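Local coordinates for protein alpha-amylase (Eisenia fetida, PDB 6M4K) that probably hydrolyses internal alpha-1,4-glucosidic linkages of starch-like polysaccharides, as a calcium-containing alpha-amylase of glycoside hydrolase family 13, at residues H21-E33 and R77-C91. Numbering follows the deposited sequence. Where two conformers were deposited one is given.
Sequences HLFEWKWTDIERE and RSGSETQFRNMVTTC. With SO4 (sulfate ion), chain G.
With CG of Trp-27 beside its own backbone N (chi1 -52°) and CG of Phe-84 opposite its N (chi1 -176°), the edge of Phe-84 meets a face of the indole, T-shaped, planes at 78°. Ser-78 CB sits over the other indole face in a CH-pi contact, while Met-87 SD approaches Trp-27 CE3 obliquely at 3.5 Å and also touches Ile-30 CG2. Two bonds tie the start of helix 27-39 and the residues before it to Ser-78: Trp-27 N donates to Ser-78 O at 2.9 Å, nearly straight, and Ser-78 OG, also bonded to Arg-66, donates to Trp-25 O from above the carbonyl plane. The axes of segments 27-33 and 81-91 run almost parallel, 8.5 Å apart at closest approach; they belong to neighbouring outer helices of the TIM barrel, following its first and second strands. Trp-27 and Ile-30 also reach Val-47 of strand 44-47. With an alanine at Trp-27, Met-87 would probably lose its aromatic partner and a gap would open between Ser-78 and Phe-84. Farther along, the extended chain of Glu-31 brings OE2 to 2.7 Å from Thr-90 OG1, and a water joins its OE1 to Gln-83 O. At the N-cap of helix 27-39, Lys-26 NZ bonds O3 of a sulfate, probably from the crystallisation liquor, besides its salt bridge to Asp-374.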
loop_
_atom_site.group_PDB
_atom_site.type_symbol
_atom_site.label_atom_id
_atom_site.label_comp_id
_atom_site.label_asym_id
_atom_site.label_seq_id
_atom_site.Cartn_x
_atom_site.Cartn_y
_atom_site.Cartn_z
ATOM N N HIS A 21 -4.687 -0.914 -2.231
ATOM C CA HIS A 21 -5.305 -0.250 -1.088
ATOM C C HIS A 21 -6.519 0.524 -1.582
ATOM O O HIS A 21 -6.372 1.569 -2.224
ATOM C CB HIS A 21 -4.318 0.706 -0.445
ATOM C CG HIS A 21 -4.835 1.345 0.801
ATOM N ND1 HIS A 21 -4.230 2.444 1.369
ATOM C CD2 HIS A 21 -5.867 1.016 1.611
ATOM C CE1 HIS A 21 -4.879 2.775 2.471
ATOM N NE2 HIS A 21 -5.877 1.924 2.640
ATOM N N LEU A 22 -7.718 -0.001 -1.320
ATOM C CA LEU A 22 -8.953 0.682 -1.717
ATOM C C LEU A 22 -9.346 1.635 -0.582
ATOM O O LEU A 22 -10.245 1.385 0.223
ATOM C CB LEU A 22 -10.030 -0.332 -2.084
ATOM C CG LEU A 22 -9.731 -1.191 -3.315
ATOM C CD1 LEU A 22 -10.873 -2.174 -3.565
ATOM C CD2 LEU A 22 -9.506 -0.330 -4.549
ATOM N N PHE A 23 -8.622 2.753 -0.531
ATOM C CA PHE A 23 -8.649 3.675 0.603
ATOM C C PHE A 23 -10.029 4.321 0.739
ATOM O O PHE A 23 -10.516 4.978 -0.191
ATOM C CB PHE A 23 -7.565 4.724 0.349
ATOM C CG PHE A 23 -7.490 5.834 1.366
ATOM C CD1 PHE A 23 -7.339 5.574 2.721
ATOM C CD2 PHE A 23 -7.501 7.163 0.941
ATOM C CE1 PHE A 23 -7.224 6.614 3.646
ATOM C CE2 PHE A 23 -7.388 8.206 1.863
ATOM C CZ PHE A 23 -7.261 7.933 3.205
ATOM N N GLU A 24 -10.667 4.111 1.891
ATOM C CA GLU A 24 -11.983 4.655 2.223
ATOM C C GLU A 24 -13.111 4.117 1.351
ATOM O O GLU A 24 -14.239 4.637 1.419
ATOM C CB GLU A 24 -12.010 6.191 2.272
ATOM C CG GLU A 24 -11.270 6.799 3.455
ATOM C CD GLU A 24 -12.111 6.903 4.720
ATOM O OE1 GLU A 24 -13.217 6.319 4.791
ATOM O OE2 GLU A 24 -11.663 7.587 5.656
ATOM N N TRP A 25 -12.881 3.075 0.559
ATOM C CA TRP A 25 -13.991 2.454 -0.152
ATOM C C TRP A 25 -14.942 1.767 0.827
ATOM O O TRP A 25 -14.512 1.138 1.814
ATOM C CB TRP A 25 -13.493 1.419 -1.159
ATOM C CG TRP A 25 -12.847 1.988 -2.392
ATOM C CD1 TRP A 25 -11.983 3.058 -2.473
ATOM C CD2 TRP A 25 -12.998 1.500 -3.730
ATOM N NE1 TRP A 25 -11.592 3.250 -3.782
ATOM C CE2 TRP A 25 -12.215 2.318 -4.572
ATOM C CE3 TRP A 25 -13.728 0.450 -4.304
ATOM C CZ2 TRP A 25 -12.144 2.116 -5.951
ATOM C CZ3 TRP A 25 -13.658 0.262 -5.672
ATOM C CH2 TRP A 25 -12.871 1.080 -6.475
ATOM N N LYS A 26 -16.239 1.859 0.530
ATOM C CA LYS A 26 -17.255 1.128 1.280
ATOM C C LYS A 26 -17.193 -0.368 0.969
ATOM O O LYS A 26 -16.756 -0.791 -0.106
ATOM C CB LYS A 26 -18.657 1.630 0.922
ATOM C CG LYS A 26 -18.971 3.037 1.413
ATOM C CD LYS A 26 -20.428 3.419 1.136
ATOM C CE LYS A 26 -20.711 3.497 -0.354
ATOM N NZ LYS A 26 -22.046 4.143 -0.586
ATOM N N TRP A 27 -17.672 -1.168 1.927
ATOM C CA TRP A 27 -17.637 -2.618 1.756
ATOM C C TRP A 27 -18.440 -3.065 0.540
ATOM O O TRP A 27 -18.027 -3.979 -0.184
ATOM C CB TRP A 27 -18.123 -3.331 3.013
ATOM C CG TRP A 27 -17.459 -2.930 4.296
ATOM C CD1 TRP A 27 -18.037 -2.917 5.521
ATOM C CD2 TRP A 27 -16.092 -2.506 4.502
ATOM N NE1 TRP A 27 -17.146 -2.509 6.476
ATOM C CE2 TRP A 27 -15.943 -2.248 5.880
ATOM C CE3 TRP A 27 -14.997 -2.287 3.657
ATOM C CZ2 TRP A 27 -14.741 -1.797 6.437
ATOM C CZ3 TRP A 27 -13.809 -1.840 4.209
ATOM C CH2 TRP A 27 -13.692 -1.601 5.586
ATOM N N THR A 28 -19.594 -2.435 0.295
ATOM C CA THR A 28 -20.375 -2.840 -0.868
ATOM C C THR A 28 -19.630 -2.580 -2.165
ATOM O O THR A 28 -19.757 -3.357 -3.118
ATOM C CB THR A 28 -21.719 -2.122 -0.889
ATOM O OG1 THR A 28 -21.503 -0.711 -0.784
ATOM C CG2 THR A 28 -22.602 -2.611 0.258
ATOM N N ASP A 29 -18.831 -1.505 -2.213
ATOM C CA ASP A 29 -18.043 -1.214 -3.408
ATOM C C ASP A 29 -16.864 -2.167 -3.556
ATOM O O ASP A 29 -16.568 -2.615 -4.665
ATOM C CB ASP A 29 -17.589 0.247 -3.425
ATOM C CG ASP A 29 -18.705 1.182 -3.853
ATOM O OD1 ASP A 29 -19.553 0.767 -4.679
ATOM O OD2 ASP A 29 -18.724 2.320 -3.368
ATOM N N ILE A 30 -16.178 -2.486 -2.456
ATOM C CA ILE A 30 -15.087 -3.452 -2.549
ATOM C C ILE A 30 -15.622 -4.804 -2.986
ATOM O O ILE A 30 -15.037 -5.469 -3.846
ATOM C CB ILE A 30 -14.301 -3.527 -1.228
ATOM C CG1 ILE A 30 -13.680 -2.161 -0.920
ATOM C CG2 ILE A 30 -13.238 -4.626 -1.297
ATOM C CD1 ILE A 30 -12.837 -2.125 0.333
ATOM N N GLU A 31 -16.774 -5.199 -2.441
ATOM C CA GLU A 31 -17.383 -6.468 -2.815
ATOM C C GLU A 31 -17.600 -6.559 -4.322
ATOM O O GLU A 31 -17.277 -7.579 -4.945
ATOM C CB GLU A 31 -18.696 -6.647 -2.056
ATOM C CG GLU A 31 -19.362 -7.983 -2.336
ATOM C CD GLU A 31 -20.614 -8.220 -1.524
ATOM O OE1 GLU A 31 -21.038 -7.322 -0.780
ATOM O OE2 GLU A 31 -21.175 -9.331 -1.636
ATOM N N ARG A 32 -18.137 -5.496 -4.930
ATOM C CA ARG A 32 -18.305 -5.489 -6.381
ATOM C C ARG A 32 -16.957 -5.446 -7.091
ATOM O O ARG A 32 -16.757 -6.129 -8.103
ATOM C CB ARG A 32 -19.165 -4.302 -6.810
ATOM C CG ARG A 32 -20.551 -4.294 -6.199
ATOM C CD ARG A 32 -21.474 -3.320 -6.905
ATOM N NE ARG A 32 -22.596 -2.937 -6.054
ATOM C CZ ARG A 32 -22.587 -1.879 -5.251
ATOM N NH1 ARG A 32 -21.516 -1.097 -5.199
ATOM N NH2 ARG A 32 -23.646 -1.596 -4.504
ATOM N N GLU A 33 -16.019 -4.660 -6.569
ATOM C CA GLU A 33 -14.726 -4.507 -7.220
ATOM C C GLU A 33 -13.951 -5.816 -7.285
ATOM O O GLU A 33 -13.103 -5.980 -8.162
ATOM C CB GLU A 33 -13.908 -3.442 -6.487
ATOM C CG GLU A 33 -12.715 -2.937 -7.279
ATOM C CD GLU A 33 -13.111 -2.079 -8.470
ATOM O OE1 GLU A 33 -14.325 -1.853 -8.697
ATOM O OE2 GLU A 33 -12.197 -1.612 -9.178
ATOM N N ARG A 77 -17.244 3.608 9.008
ATOM C CA ARG A 77 -17.683 4.438 7.892
ATOM C C ARG A 77 -17.890 3.628 6.622
ATOM O O ARG A 77 -18.762 3.949 5.812
ATOM C CB ARG A 77 -16.666 5.542 7.640
ATOM C CG ARG A 77 -17.121 6.528 6.577
ATOM C CD ARG A 77 -16.139 7.652 6.354
ATOM N NE ARG A 77 -16.751 8.660 5.492
ATOM C CZ ARG A 77 -16.398 9.943 5.474
ATOM N NH1 ARG A 77 -15.410 10.395 6.229
ATOM N NH2 ARG A 77 -17.078 10.789 4.698
ATOM N N SER A 78 -17.101 2.576 6.416
ATOM C CA SER A 78 -17.260 1.785 5.201
ATOM C C SER A 78 -18.479 0.872 5.207
ATOM O O SER A 78 -18.844 0.363 4.142
ATOM C CB SER A 78 -16.023 0.926 4.948
ATOM O OG SER A 78 -14.929 1.702 4.485
ATOM N N GLY A 79 -19.101 0.646 6.358
ATOM C CA GLY A 79 -20.297 -0.161 6.402
ATOM C C GLY A 79 -20.410 -0.992 7.659
ATOM O O GLY A 79 -19.568 -0.899 8.559
ATOM N N SER A 80 -21.475 -1.788 7.722
ATOM C CA SER A 80 -21.814 -2.560 8.903
ATOM C C SER A 80 -21.012 -3.860 8.946
ATOM O O SER A 80 -20.336 -4.250 7.990
ATOM C CB SER A 80 -23.296 -2.920 8.872
ATOM O OG SER A 80 -23.523 -3.782 7.778
ATOM N N GLU A 81 -21.113 -4.552 10.081
ATOM C CA GLU A 81 -20.527 -5.883 10.181
ATOM C C GLU A 81 -21.083 -6.812 9.105
ATOM O O GLU A 81 -20.335 -7.578 8.489
ATOM C CB GLU A 81 -20.783 -6.461 11.571
ATOM C CG GLU A 81 -20.287 -7.888 11.704
ATOM C CD GLU A 81 -20.647 -8.513 13.033
ATOM O OE1 GLU A 81 -20.460 -7.858 14.082
ATOM O OE2 GLU A 81 -21.130 -9.664 13.019
ATOM N N THR A 82 -22.396 -6.749 8.864
ATOM C CA THR A 82 -23.002 -7.572 7.820
ATOM C C THR A 82 -22.383 -7.280 6.462
ATOM O O THR A 82 -22.058 -8.202 5.703
ATOM C CB THR A 82 -24.512 -7.335 7.789
ATOM O OG1 THR A 82 -25.102 -7.972 8.926
ATOM C CG2 THR A 82 -25.137 -7.895 6.520
ATOM N N GLN A 83 -22.202 -5.999 6.142
ATOM C CA GLN A 83 -21.611 -5.645 4.859
ATOM C C GLN A 83 -20.147 -6.072 4.781
ATOM O O GLN A 83 -19.685 -6.510 3.723
ATOM C CB GLN A 83 -21.797 -4.154 4.598
ATOM C CG GLN A 83 -23.251 -3.792 4.365
ATOM C CD GLN A 83 -23.468 -2.295 4.347
ATOM O OE1 GLN A 83 -22.932 -1.567 5.185
ATOM N NE2 GLN A 83 -24.282 -1.830 3.406
ATOM N N PHE A 84 -19.415 -5.951 5.893
ATOM C CA PHE A 84 -18.027 -6.410 5.934
ATOM C C PHE A 84 -17.935 -7.906 5.638
ATOM O O PHE A 84 -17.113 -8.349 4.826
ATOM C CB PHE A 84 -17.401 -6.093 7.299
ATOM C CG PHE A 84 -15.936 -6.451 7.386
ATOM C CD1 PHE A 84 -14.968 -5.554 6.958
ATOM C CD2 PHE A 84 -15.528 -7.695 7.866
ATOM C CE1 PHE A 84 -13.612 -5.886 7.001
ATOM C CE2 PHE A 84 -14.188 -8.034 7.920
ATOM C CZ PHE A 84 -13.219 -7.131 7.489
ATOM N N ARG A 85 -18.809 -8.694 6.263
ATOM C CA ARG A 85 -18.748 -10.141 6.096
ATOM C C ARG A 85 -19.197 -10.562 4.709
ATOM O O ARG A 85 -18.619 -11.490 4.129
ATOM C CB ARG A 85 -19.542 -10.816 7.207
ATOM C CG ARG A 85 -18.881 -10.565 8.541
ATOM C CD ARG A 85 -19.710 -11.044 9.689
ATOM N NE ARG A 85 -19.624 -12.488 9.854
ATOM C CZ ARG A 85 -19.962 -13.114 10.976
ATOM N NH1 ARG A 85 -20.393 -12.416 12.021
ATOM N NH2 ARG A 85 -19.865 -14.428 11.053
ATOM N N ASN A 86 -20.194 -9.870 4.142
ATOM C CA ASN A 86 -20.564 -10.130 2.752
ATOM C C ASN A 86 -19.383 -9.888 1.821
ATOM O O ASN A 86 -19.138 -10.675 0.899
ATOM C CB ASN A 86 -21.716 -9.220 2.326
ATOM C CG ASN A 86 -23.069 -9.654 2.869
ATOM O OD1 ASN A 86 -24.000 -8.851 2.909
ATOM N ND2 ASN A 86 -23.189 -10.907 3.271
ATOM N N MET A 87 -18.662 -8.781 2.038
ATOM C CA MET A 87 -17.491 -8.450 1.231
ATOM C C MET A 87 -16.432 -9.542 1.317
ATOM O O MET A 87 -15.927 -10.009 0.294
ATOM C CB MET A 87 -16.925 -7.105 1.693
ATOM C CG MET A 87 -15.623 -6.706 1.035
ATOM S SD MET A 87 -14.834 -5.325 1.876
ATOM C CE MET A 87 -14.381 -6.087 3.440
ATOM N N VAL A 88 -16.072 -9.940 2.539
ATOM C CA VAL A 88 -15.032 -10.955 2.715
ATOM C C VAL A 88 -15.429 -12.261 2.033
ATOM O O VAL A 88 -14.630 -12.883 1.323
ATOM C CB VAL A 88 -14.718 -11.156 4.209
ATOM C CG1 VAL A 88 -13.773 -12.337 4.401
ATOM C CG2 VAL A 88 -14.105 -9.898 4.815
ATOM N N THR A 89 -16.671 -12.693 2.243
ATOM C CA THR A 89 -17.131 -13.951 1.652
ATOM C C THR A 89 -17.084 -13.899 0.125
ATOM O O THR A 89 -16.546 -14.802 -0.524
ATOM C CB THR A 89 -18.542 -14.266 2.150
ATOM O OG1 THR A 89 -18.513 -14.442 3.571
ATOM C CG2 THR A 89 -19.066 -15.530 1.484
ATOM N N THR A 90 -17.627 -12.831 -0.468
ATOM C CA THR A 90 -17.680 -12.720 -1.923
ATOM C C THR A 90 -16.280 -12.630 -2.510
ATOM O O THR A 90 -15.960 -13.282 -3.514
ATOM C CB THR A 90 -18.471 -11.463 -2.291
ATOM O OG1 THR A 90 -19.830 -11.606 -1.863
ATOM C CG2 THR A 90 -18.425 -11.215 -3.796
ATOM N N CYS A 91 -15.435 -11.802 -1.901
ATOM C CA CYS A 91 -14.087 -11.609 -2.412
ATOM C C CYS A 91 -13.286 -12.901 -2.304
ATOM O O CYS A 91 -12.652 -13.338 -3.270
ATOM C CB CYS A 91 -13.411 -10.450 -1.670
ATOM S SG CYS A 91 -14.098 -8.833 -2.097
HETATM S S SO4 G . -23.898 1.340 1.197
HETATM O O1 SO4 G . -23.313 1.234 2.524
HETATM O O2 SO4 G . -22.963 0.747 0.256
HETATM O O3 SO4 G . -24.056 2.749 0.845
HETATM O O4 SO4 G . -25.181 0.639 1.165
HETATM O O HOH W 1 -13.299 8.789 7.544
HETATM O O HOH W 2 -20.779 -0.949 2.607
HETATM O O HOH W 3 -20.871 -5.678 1.285
#